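Local coordinates for protein beta-L-arabinobiosidase (Bacteroides thetaiotaomicron, PDB 5MQR) that probably hydrolyses arabinose-containing side chains of plant pectin, as a multidomain glycosidase of a gut bacterium, at residues F633-N647 against Y673-E685. Sequence-based numbering, arbitrary orientation.
Sequences FNGMEDENIVQAIPN and YYRWWSLRKHIKE
Arg680, late in helix 666-680, reaches Ile645 and Asn647 in the chain that follows helix 627-636. At CB its chain leaves with chi1 at 135°, away from the staggered positions, and CG comes to lie 3.8 Å from CG2 of Ile645. A bend at chi2 (-84°) then helps bring NE and NH2 to Ile645 O, which they grip side-on, almost exactly in the guanidinium plane, NH2 at 2.9 Å. NH2 also gives a 2.6 Å bond to Asn647 OD1, in the carbonyl plane on a lone pair. NH1 donates back to Trp677 O and lies 3.2 Å above one face of the Trp677 ring, toward its rim. Lys681 CG covers one guanidinium face, so the rotation of the group is fixed. Asn647 OD1 takes a further bond from Lys681 NZ, whose ammonium also meets three waters bound to the loop. Asn647 N donates to Glu639 OE2, whose salt bridge to Arg680 NH2 is long, at 3.9 Å, and which a water also reaches.

The contact joins helix 627-636 and the loop after it to helix 666-680 and the turn into strand 683-684; Trp653 of helix 647-657 packs on Arg680 and Ile645, and Pro992 touches Phe633 and Tyr674. Toward the helix start, an aromatic cluster takes over. Phe633 CB sits 3.5 Å from the centroid of the Trp677 six-membered ring, a CH-pi contact on the face opposite Arg680 NH1, while the edge of Tyr674 meets the Phe633 face in a T-shaped pair with planes at 86°. In the Trp677 ring plane, NE1 donates to Asn634 OD1 at 2.8 Å. At the Arg680-Ile683 type I beta turn, Ala644 N bonds to Ile683 O, and the extended Gln643 chain carries NE2 to a lone pair of Lys681 O at 3.0 Å and also to Thr693 OG1.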
ATOM      1  N   PHE A 633     -19.377 -19.973  -5.932  1.00 21.69           N
ATOM      2  CA  PHE A 633     -20.087 -20.787  -4.942  1.00 21.61           C
ATOM      3  C   PHE A 633     -21.579 -20.937  -5.294  1.00 21.93           C
ATOM      4  O   PHE A 633     -22.152 -22.026  -5.172  1.00 21.74           O
ATOM      5  CB  PHE A 633     -19.923 -20.213  -3.520  1.00 21.07           C
ATOM      6  CG  PHE A 633     -18.488 -19.990  -3.083  1.00 20.41           C
ATOM      7  CD1 PHE A 633     -17.433 -20.824  -3.523  1.00 20.14           C
ATOM      8  CD2 PHE A 633     -18.191 -18.966  -2.192  1.00 19.78           C
ATOM      9  CE1 PHE A 633     -16.136 -20.604  -3.091  1.00 19.67           C
ATOM     10  CE2 PHE A 633     -16.888 -18.746  -1.764  1.00 19.54           C
ATOM     11  CZ  PHE A 633     -15.858 -19.555  -2.224  1.00 19.46           C
ATOM     12  N   ASN A 634     -22.187 -19.853  -5.772  1.00 21.60           N
ATOM     13  CA  ASN A 634     -23.588 -19.886  -6.192  1.00 22.07           C
ATOM     14  C   ASN A 634     -23.841 -20.805  -7.399  1.00 22.58           C
ATOM     15  O   ASN A 634     -24.862 -21.449  -7.471  1.00 21.81           O
ATOM     16  CB  ASN A 634     -24.083 -18.465  -6.495  1.00 21.81           C
ATOM     17  CG  ASN A 634     -24.177 -17.596  -5.260  1.00 21.76           C
ATOM     18  OD1 ASN A 634     -24.183 -18.077  -4.113  1.00 22.21           O
ATOM     19  ND2 ASN A 634     -24.225 -16.293  -5.480  1.00 21.75           N
ATOM     20  N   GLY A 635     -22.891 -20.860  -8.329  1.00 23.73           N
ATOM     21  CA  GLY A 635     -23.006 -21.641  -9.556  1.00 24.25           C
ATOM     22  C   GLY A 635     -22.573 -23.094  -9.457  1.00 25.29           C
ATOM     23  O   GLY A 635     -22.970 -23.885 -10.293  1.00 26.68           O
HETATM   24  N   MSE A 636     -21.798 -23.473  -8.436  1.00 25.98           N
HETATM   25  CA  MSE A 636     -21.138 -24.811  -8.418  1.00 26.61           C
HETATM   26  C   MSE A 636     -22.017 -25.958  -7.987  1.00 26.71           C
HETATM   27  O   MSE A 636     -21.702 -27.122  -8.262  1.00 26.22           O
HETATM   28  CB  MSE A 636     -19.858 -24.777  -7.571  1.00 27.05           C
HETATM   29  CG  MSE A 636     -20.116 -24.759  -6.067  1.00 27.36           C
HETATM   30 SE   MSE A 636     -18.437 -24.376  -5.126  1.00 28.45          SE
HETATM   31  CE  MSE A 636     -19.219 -24.325  -3.307  1.00 27.70           C
ATOM     32  N   GLU A 637     -23.112 -25.638  -7.303  1.00 26.97           N
ATOM     33  CA  GLU A 637     -24.032 -26.641  -6.757  1.00 28.13           C
ATOM     34  C   GLU A 637     -25.392 -25.985  -6.479  1.00 28.72           C
ATOM     35  O   GLU A 637     -25.495 -24.753  -6.414  1.00 27.82           O
ATOM     36  CB  GLU A 637     -23.442 -27.314  -5.469  1.00 28.11           C
ATOM     37  CG  GLU A 637     -23.104 -26.334  -4.327  1.00 28.40           C
ATOM     38  CD  GLU A 637     -22.054 -26.834  -3.309  1.00 28.16           C
ATOM     39  OE1 GLU A 637     -22.100 -26.372  -2.132  1.00 26.83           O
ATOM     40  OE2 GLU A 637     -21.173 -27.664  -3.673  1.00 28.17           O
ATOM     41  N   ASP A 638     -26.425 -26.805  -6.333  1.00 29.80           N
ATOM     42  CA  ASP A 638     -27.765 -26.301  -6.028  1.00 31.72           C
ATOM     43  C   ASP A 638     -27.824 -25.632  -4.648  1.00 30.50           C
ATOM     44  O   ASP A 638     -27.058 -25.971  -3.729  1.00 30.76           O
ATOM     45  CB  ASP A 638     -28.837 -27.424  -6.122  1.00 34.33           C
ATOM     46  CG  ASP A 638     -28.714 -28.471  -4.995  1.00 37.44           C
ATOM     47  OD1 ASP A 638     -27.644 -29.113  -4.908  1.00 40.07           O
ATOM     48  OD2 ASP A 638     -29.676 -28.665  -4.206  1.00 40.77           O
ATOM     49  N   GLU A 639     -28.737 -24.679  -4.534  1.00 29.76           N
ATOM     50  CA  GLU A 639     -29.104 -24.062  -3.271  1.00 29.15           C
ATOM     51  C   GLU A 639     -30.229 -24.912  -2.653  1.00 29.13           C
ATOM     52  O   GLU A 639     -31.381 -24.805  -3.047  1.00 28.48           O
ATOM     53  CB  GLU A 639     -29.548 -22.627  -3.536  1.00 29.23           C
ATOM     54  CG  GLU A 639     -29.811 -21.799  -2.289  1.00 29.09           C
ATOM     55  CD  GLU A 639     -30.087 -20.329  -2.587  1.00 28.53           C
ATOM     56  OE1 GLU A 639     -30.484 -19.998  -3.719  1.00 28.34           O
ATOM     57  OE2 GLU A 639     -29.913 -19.492  -1.663  1.00 28.56           O
ATOM     58  N   ASN A 640     -29.885 -25.767  -1.691  1.00 28.80           N
ATOM     59  CA  ASN A 640     -30.849 -26.732  -1.158  1.00 28.89           C
ATOM     60  C   ASN A 640     -31.900 -26.107  -0.252  1.00 29.11           C
ATOM     61  O   ASN A 640     -33.089 -26.517  -0.294  1.00 30.06           O
ATOM     62  CB  ASN A 640     -30.162 -27.905  -0.440  1.00 29.06           C
ATOM     63  CG  ASN A 640     -29.352 -27.476   0.778  1.00 29.03           C
ATOM     64  OD1 ASN A 640     -28.662 -26.461   0.740  1.00 28.59           O
ATOM     65  ND2 ASN A 640     -29.433 -28.253   1.865  1.00 28.83           N
ATOM     66  N   ILE A 641     -31.479 -25.141   0.564  1.00 28.31           N
ATOM     67  CA  ILE A 641     -32.354 -24.506   1.549  1.00 28.12           C
ATOM     68  C   ILE A 641     -32.038 -23.027   1.605  1.00 27.95           C
ATOM     69  O   ILE A 641     -30.867 -22.644   1.730  1.00 28.69           O
ATOM     70  CB  ILE A 641     -32.156 -25.121   2.949  1.00 27.97           C
ATOM     71  CG1 ILE A 641     -32.736 -26.534   3.011  1.00 28.14           C
ATOM     72  CG2 ILE A 641     -32.836 -24.270   4.012  1.00 28.52           C
ATOM     73  CD1 ILE A 641     -32.347 -27.317   4.259  1.00 28.18           C
ATOM     74  N   VAL A 642     -33.080 -22.203   1.515  1.00 27.93           N
ATOM     75  CA  VAL A 642     -32.953 -20.746   1.537  1.00 27.44           C
ATOM     76  C   VAL A 642     -33.488 -20.194   2.848  1.00 27.39           C
ATOM     77  O   VAL A 642     -34.623 -20.456   3.197  1.00 27.71           O
ATOM     78  CB  VAL A 642     -33.750 -20.112   0.382  1.00 27.96           C
ATOM     79  CG1 VAL A 642     -33.658 -18.580   0.423  1.00 27.61           C
ATOM     80  CG2 VAL A 642     -33.256 -20.658  -0.965  1.00 28.35           C
ATOM     81  N   GLN A 643     -32.678 -19.416   3.562  1.00 27.43           N
ATOM     82  CA  GLN A 643     -33.136 -18.751   4.774  1.00 27.49           C
ATOM     83  C   GLN A 643     -33.174 -17.242   4.520  1.00 27.75           C
ATOM     84  O   GLN A 643     -33.648 -16.834   3.452  1.00 28.68           O
ATOM     85  CB  GLN A 643     -32.337 -19.248   5.975  1.00 27.95           C
ATOM     86  CG  GLN A 643     -32.597 -20.742   6.221  1.00 28.17           C
ATOM     87  CD  GLN A 643     -32.213 -21.232   7.608  1.00 29.23           C
ATOM     88  OE1 GLN A 643     -32.966 -21.981   8.218  1.00 31.16           O
ATOM     89  NE2 GLN A 643     -31.025 -20.836   8.112  1.00 29.31           N
ATOM     90  N   ALA A 644     -32.725 -16.395   5.436  1.00 27.60           N
ATOM     91  CA  ALA A 644     -32.964 -14.952   5.289  1.00 27.31           C
ATOM     92  C   ALA A 644     -32.224 -14.312   4.114  1.00 26.79           C
ATOM     93  O   ALA A 644     -32.671 -13.322   3.588  1.00 26.56           O
ATOM     94  CB  ALA A 644     -32.599 -14.215   6.571  1.00 27.24           C
ATOM     95  N   ILE A 645     -31.061 -14.845   3.758  1.00 26.32           N
ATOM     96  CA  ILE A 645     -30.215 -14.247   2.740  1.00 25.53           C
ATOM     97  C   ILE A 645     -29.968 -15.307   1.676  1.00 25.29           C
ATOM     98  O   ILE A 645     -29.065 -16.158   1.829  1.00 25.06           O
ATOM     99  CB  ILE A 645     -28.928 -13.707   3.357  1.00 25.54           C
ATOM    100  CG1 ILE A 645     -29.278 -12.558   4.311  1.00 26.02           C
ATOM    101  CG2 ILE A 645     -28.003 -13.140   2.284  1.00 25.26           C
ATOM    102  CD1 ILE A 645     -28.268 -12.399   5.390  1.00 26.51           C
ATOM    103  N   PRO A 646     -30.785 -15.282   0.602  1.00 24.97           N
ATOM    104  CA  PRO A 646     -30.599 -16.205  -0.508  1.00 24.99           C
ATOM    105  C   PRO A 646     -29.232 -16.034  -1.166  1.00 24.32           C
ATOM    106  O   PRO A 646     -28.610 -14.983  -0.996  1.00 23.84           O
ATOM    107  CB  PRO A 646     -31.707 -15.799  -1.487  1.00 25.48           C
ATOM    108  CG  PRO A 646     -32.714 -15.092  -0.648  1.00 25.80           C
ATOM    109  CD  PRO A 646     -31.875 -14.330   0.311  1.00 25.30           C
ATOM    110  N   ASN A 647     -28.783 -17.066  -1.877  1.00 24.06           N
ATOM    111  CA  ASN A 647     -27.554 -17.027  -2.664  1.00 24.26           C
ATOM    112  C   ASN A 647     -27.520 -15.799  -3.582  1.00 24.69           C
ATOM    113  O   ASN A 647     -26.469 -15.194  -3.755  1.00 23.93           O
ATOM    114  CB  ASN A 647     -27.385 -18.286  -3.521  1.00 24.14           C
ATOM    115  CG  ASN A 647     -26.838 -19.482  -2.760  1.00 24.05           C
ATOM    116  OD1 ASN A 647     -26.534 -19.433  -1.578  1.00 23.64           O
ATOM    117  ND2 ASN A 647     -26.711 -20.585  -3.468  1.00 24.79           N
ATOM    118  N   TYR A 673     -13.418 -16.942   2.005  1.00 19.25           N
ATOM    119  CA  TYR A 673     -14.662 -16.462   1.424  1.00 19.25           C
ATOM    120  C   TYR A 673     -15.759 -17.504   1.526  1.00 19.36           C
ATOM    121  O   TYR A 673     -16.900 -17.147   1.847  1.00 19.12           O
ATOM    122  CB  TYR A 673     -14.444 -15.927  -0.016  1.00 19.22           C
ATOM    123  CG  TYR A 673     -13.635 -14.663   0.042  1.00 19.11           C
ATOM    124  CD1 TYR A 673     -14.221 -13.454   0.419  1.00 19.44           C
ATOM    125  CD2 TYR A 673     -12.250 -14.689  -0.159  1.00 19.14           C
ATOM    126  CE1 TYR A 673     -13.447 -12.294   0.535  1.00 19.49           C
ATOM    127  CE2 TYR A 673     -11.475 -13.550  -0.040  1.00 19.00           C
ATOM    128  CZ  TYR A 673     -12.069 -12.361   0.307  1.00 19.13           C
ATOM    129  OH  TYR A 673     -11.284 -11.253   0.429  1.00 19.66           O
ATOM    130  N   TYR A 674     -15.424 -18.782   1.325  1.00 19.13           N
ATOM    131  CA  TYR A 674     -16.437 -19.816   1.413  1.00 19.72           C
ATOM    132  C   TYR A 674     -17.133 -19.857   2.789  1.00 19.73           C
ATOM    133  O   TYR A 674     -18.339 -19.987   2.868  1.00 19.27           O
ATOM    134  CB  TYR A 674     -15.861 -21.201   1.089  1.00 20.18           C
ATOM    135  CG  TYR A 674     -16.852 -22.331   1.331  1.00 20.06           C
ATOM    136  CD1 TYR A 674     -17.893 -22.559   0.449  1.00 20.30           C
ATOM    137  CD2 TYR A 674     -16.772 -23.116   2.463  1.00 20.69           C
ATOM    138  CE1 TYR A 674     -18.818 -23.560   0.669  1.00 20.93           C
ATOM    139  CE2 TYR A 674     -17.698 -24.140   2.703  1.00 21.22           C
ATOM    140  CZ  TYR A 674     -18.716 -24.349   1.804  1.00 21.25           C
ATOM    141  OH  TYR A 674     -19.618 -25.358   2.017  1.00 22.17           O
ATOM    142  N   ARG A 675     -16.364 -19.752   3.854  1.00 20.04           N
ATOM    143  CA  ARG A 675     -16.922 -19.931   5.196  1.00 20.56           C
ATOM    144  C   ARG A 675     -17.803 -18.751   5.570  1.00 20.82           C
ATOM    145  O   ARG A 675     -18.781 -18.936   6.291  1.00 20.95           O
ATOM    146  CB  ARG A 675     -15.827 -20.161   6.232  1.00 20.12           C
ATOM    147  CG  ARG A 675     -15.218 -21.572   6.148  1.00 20.26           C
ATOM    148  CD  ARG A 675     -16.212 -22.675   6.509  1.00 20.15           C
ATOM    149  NE  ARG A 675     -16.697 -22.501   7.859  1.00 20.35           N
ATOM    150  CZ  ARG A 675     -16.287 -23.181   8.934  1.00 20.81           C
ATOM    151  NH1 ARG A 675     -15.387 -24.173   8.857  1.00 20.62           N
ATOM    152  NH2 ARG A 675     -16.805 -22.861  10.116  1.00 20.65           N
ATOM    153  N   TRP A 676     -17.490 -17.557   5.048  1.00 20.54           N
ATOM    154  CA  TRP A 676     -18.427 -16.450   5.226  1.00 21.00           C
ATOM    155  C   TRP A 676     -19.734 -16.693   4.450  1.00 20.96           C
ATOM    156  O   TRP A 676     -20.802 -16.452   4.981  1.00 20.92           O
ATOM    157  CB  TRP A 676     -17.837 -15.109   4.822  1.00 21.03           C
ATOM    158  CG  TRP A 676     -16.871 -14.535   5.770  1.00 21.60           C
ATOM    159  CD1 TRP A 676     -15.617 -14.093   5.468  1.00 21.91           C
ATOM    160  CD2 TRP A 676     -17.058 -14.285   7.164  1.00 22.00           C
ATOM    161  NE1 TRP A 676     -15.005 -13.593   6.588  1.00 22.31           N
ATOM    162  CE2 TRP A 676     -15.857 -13.704   7.648  1.00 22.24           C
ATOM    163  CE3 TRP A 676     -18.097 -14.527   8.060  1.00 22.36           C
ATOM    164  CZ2 TRP A 676     -15.669 -13.351   8.980  1.00 22.32           C
ATOM    165  CZ3 TRP A 676     -17.923 -14.165   9.387  1.00 22.80           C
ATOM    166  CH2 TRP A 676     -16.715 -13.582   9.837  1.00 22.62           C
ATOM    167  N   TRP A 677     -19.614 -17.158   3.204  1.00 20.79           N
ATOM    168  CA  TRP A 677     -20.747 -17.433   2.336  1.00 21.21           C
ATOM    169  C   TRP A 677     -21.634 -18.534   2.923  1.00 21.63           C
ATOM    170  O   TRP A 677     -22.859 -18.518   2.794  1.00 21.50           O
ATOM    171  CB  TRP A 677     -20.206 -17.848   0.952  1.00 21.00           C
ATOM    172  CG  TRP A 677     -21.220 -18.248  -0.084  1.00 21.11           C
ATOM    173  CD1 TRP A 677     -21.877 -17.428  -0.953  1.00 21.40           C
ATOM    174  CD2 TRP A 677     -21.621 -19.566  -0.403  1.00 21.24           C
ATOM    175  NE1 TRP A 677     -22.683 -18.159  -1.783  1.00 21.64           N
ATOM    176  CE2 TRP A 677     -22.544 -19.480  -1.466  1.00 21.65           C
ATOM    177  CE3 TRP A 677     -21.308 -20.820   0.118  1.00 21.33           C
ATOM    178  CZ2 TRP A 677     -23.161 -20.601  -2.015  1.00 21.80           C
ATOM    179  CZ3 TRP A 677     -21.913 -21.935  -0.433  1.00 21.72           C
ATOM    180  CH2 TRP A 677     -22.823 -21.816  -1.497  1.00 21.82           C
ATOM    181  N   SER A 678     -20.985 -19.495   3.552  1.00 22.20           N
ATOM    182  CA  SER A 678     -21.663 -20.570   4.209  1.00 22.93           C
ATOM    183  C   SER A 678     -22.384 -20.099   5.468  1.00 22.68           C
ATOM    184  O   SER A 678     -23.573 -20.330   5.612  1.00 22.27           O
ATOM    185  CB  SER A 678     -20.662 -21.643   4.598  1.00 23.70           C
ATOM    186  OG  SER A 678     -21.424 -22.778   4.894  1.00 25.59           O
ATOM    187  N   LEU A 679     -21.647 -19.447   6.368  1.00 22.16           N
ATOM    188  CA  LEU A 679     -22.217 -18.920   7.617  1.00 22.44           C
ATOM    189  C   LEU A 679     -23.464 -18.088   7.351  1.00 22.60           C
ATOM    190  O   LEU A 679     -24.451 -18.204   8.054  1.00 22.19           O
ATOM    191  CB  LEU A 679     -21.201 -18.059   8.366  1.00 21.92           C
ATOM    192  CG  LEU A 679     -21.701 -17.437   9.664  1.00 22.15           C
ATOM    193  CD1 LEU A 679     -21.806 -18.495  10.748  1.00 22.55           C
ATOM    194  CD2 LEU A 679     -20.804 -16.310  10.107  1.00 22.02           C
ATOM    195  N   ARG A 680     -23.418 -17.270   6.303  1.00 23.08           N
ATOM    196  CA  ARG A 680     -24.523 -16.389   5.978  1.00 23.32           C
ATOM    197  C   ARG A 680     -25.860 -17.126   5.748  1.00 23.61           C
ATOM    198  O   ARG A 680     -26.931 -16.577   6.057  1.00 23.67           O
ATOM    199  CB  ARG A 680     -24.136 -15.410   4.844  1.00 23.70           C
ATOM    200  CG  ARG A 680     -25.144 -15.216   3.720  1.00 24.73           C
ATOM    201  CD  ARG A 680     -24.872 -16.355   2.765  1.00 25.61           C
ATOM    202  NE  ARG A 680     -26.001 -16.744   2.035  1.00 25.85           N
ATOM    203  CZ  ARG A 680     -25.971 -17.622   1.046  1.00 26.13           C
ATOM    204  NH1 ARG A 680     -24.852 -18.237   0.641  1.00 25.45           N
ATOM    205  NH2 ARG A 680     -27.124 -17.878   0.459  1.00 27.05           N
ATOM    206  N   LYS A 681     -25.796 -18.368   5.266  1.00 23.36           N
ATOM    207  CA  LYS A 681     -26.993 -19.185   5.054  1.00 23.53           C
ATOM    208  C   LYS A 681     -27.766 -19.411   6.332  1.00 24.15           C
ATOM    209  O   LYS A 681     -28.973 -19.690   6.285  1.00 24.39           O
ATOM    210  CB  LYS A 681     -26.643 -20.552   4.467  1.00 23.39           C
ATOM    211  CG  LYS A 681     -26.121 -20.525   3.032  1.00 22.95           C
ATOM    212  CD  LYS A 681     -25.604 -21.907   2.625  1.00 23.19           C
ATOM    213  CE  LYS A 681     -25.268 -21.985   1.138  1.00 22.86           C
ATOM    214  NZ  LYS A 681     -26.488 -21.984   0.281  1.00 23.10           N
ATOM    215  N   HIS A 682     -27.073 -19.302   7.474  1.00 24.31           N
ATOM    216  CA  HIS A 682     -27.647 -19.626   8.771  1.00 24.70           C
ATOM    217  C   HIS A 682     -28.336 -18.469   9.469  1.00 25.49           C
ATOM    218  O   HIS A 682     -28.948 -18.661  10.518  1.00 26.05           O
ATOM    219  CB  HIS A 682     -26.601 -20.286   9.669  1.00 24.59           C
ATOM    220  CG  HIS A 682     -26.165 -21.613   9.160  1.00 24.00           C
ATOM    221  ND1 HIS A 682     -26.807 -22.781   9.504  1.00 24.25           N
ATOM    222  CD2 HIS A 682     -25.200 -21.953   8.276  1.00 23.27           C
ATOM    223  CE1 HIS A 682     -26.231 -23.791   8.877  1.00 24.31           C
ATOM    224  NE2 HIS A 682     -25.264 -23.312   8.113  1.00 23.28           N
ATOM    225  N   ILE A 683     -28.298 -17.290   8.874  1.00 25.47           N
ATOM    226  CA  ILE A 683     -29.106 -16.200   9.373  1.00 26.31           C
ATOM    227  C   ILE A 683     -30.552 -16.494   8.976  1.00 27.63           C
ATOM    228  O   ILE A 683     -30.858 -16.620   7.778  1.00 28.15           O
ATOM    229  CB  ILE A 683     -28.619 -14.870   8.806  1.00 25.81           C
ATOM    230  CG1 ILE A 683     -27.178 -14.635   9.286  1.00 25.70           C
ATOM    231  CG2 ILE A 683     -29.552 -13.741   9.237  1.00 26.13           C
ATOM    232  CD1 ILE A 683     -26.435 -13.564   8.522  1.00 25.28           C
ATOM    233  N   LYS A 684     -31.427 -16.600   9.970  1.00 28.82           N
ATOM    234  CA  LYS A 684     -32.828 -16.983   9.755  1.00 30.77           C
ATOM    235  C   LYS A 684     -33.803 -15.937  10.287  1.00 31.52           C
ATOM    236  O   LYS A 684     -33.650 -15.492  11.409  1.00 30.93           O
ATOM    237  CB  LYS A 684     -33.061 -18.282  10.503  1.00 32.30           C
ATOM    238  CG  LYS A 684     -34.380 -18.987  10.224  1.00 34.10           C
ATOM    239  CD  LYS A 684     -34.364 -20.326  10.956  1.00 36.14           C
ATOM    240  CE  LYS A 684     -35.690 -21.055  10.869  1.00 37.78           C
ATOM    241  NZ  LYS A 684     -36.029 -21.250   9.442  1.00 38.80           N
ATOM    242  N   GLU A 685     -34.812 -15.557   9.508  1.00 32.82           N
ATOM    243  CA  GLU A 685     -35.849 -14.645  10.028  1.00 34.92           C
ATOM    244  C   GLU A 685     -36.732 -15.413  11.006  1.00 34.13           C
ATOM    245  O   GLU A 685     -37.016 -16.581  10.781  1.00 33.78           O
ATOM    246  CB  GLU A 685     -36.666 -13.983   8.901  1.00 38.06           C
ATOM    247  CG  GLU A 685     -35.782 -13.099   8.018  1.00 40.70           C
ATOM    248  CD  GLU A 685     -36.473 -12.284   6.916  1.00 44.08           C
ATOM    249  OE1 GLU A 685     -37.676 -12.497   6.588  1.00 46.30           O
ATOM    250  OE2 GLU A 685     -35.748 -11.414   6.348  1.00 47.21           O
TER
HETATM  251  O   HOH W   1     -20.328 -26.702  -0.085  1.00 21.76           O
HETATM  252  O   HOH W   2     -25.840 -23.414  -2.223  1.00 22.18           O
HETATM  253  O   HOH W   3     -28.833 -20.321   0.656  1.00 25.74           O
HETATM  254  O   HOH W   4     -28.359 -23.862   1.093  1.00 21.05           O
HETATM  255  O   HOH W   5     -29.653 -16.663   5.401  1.00 22.59           O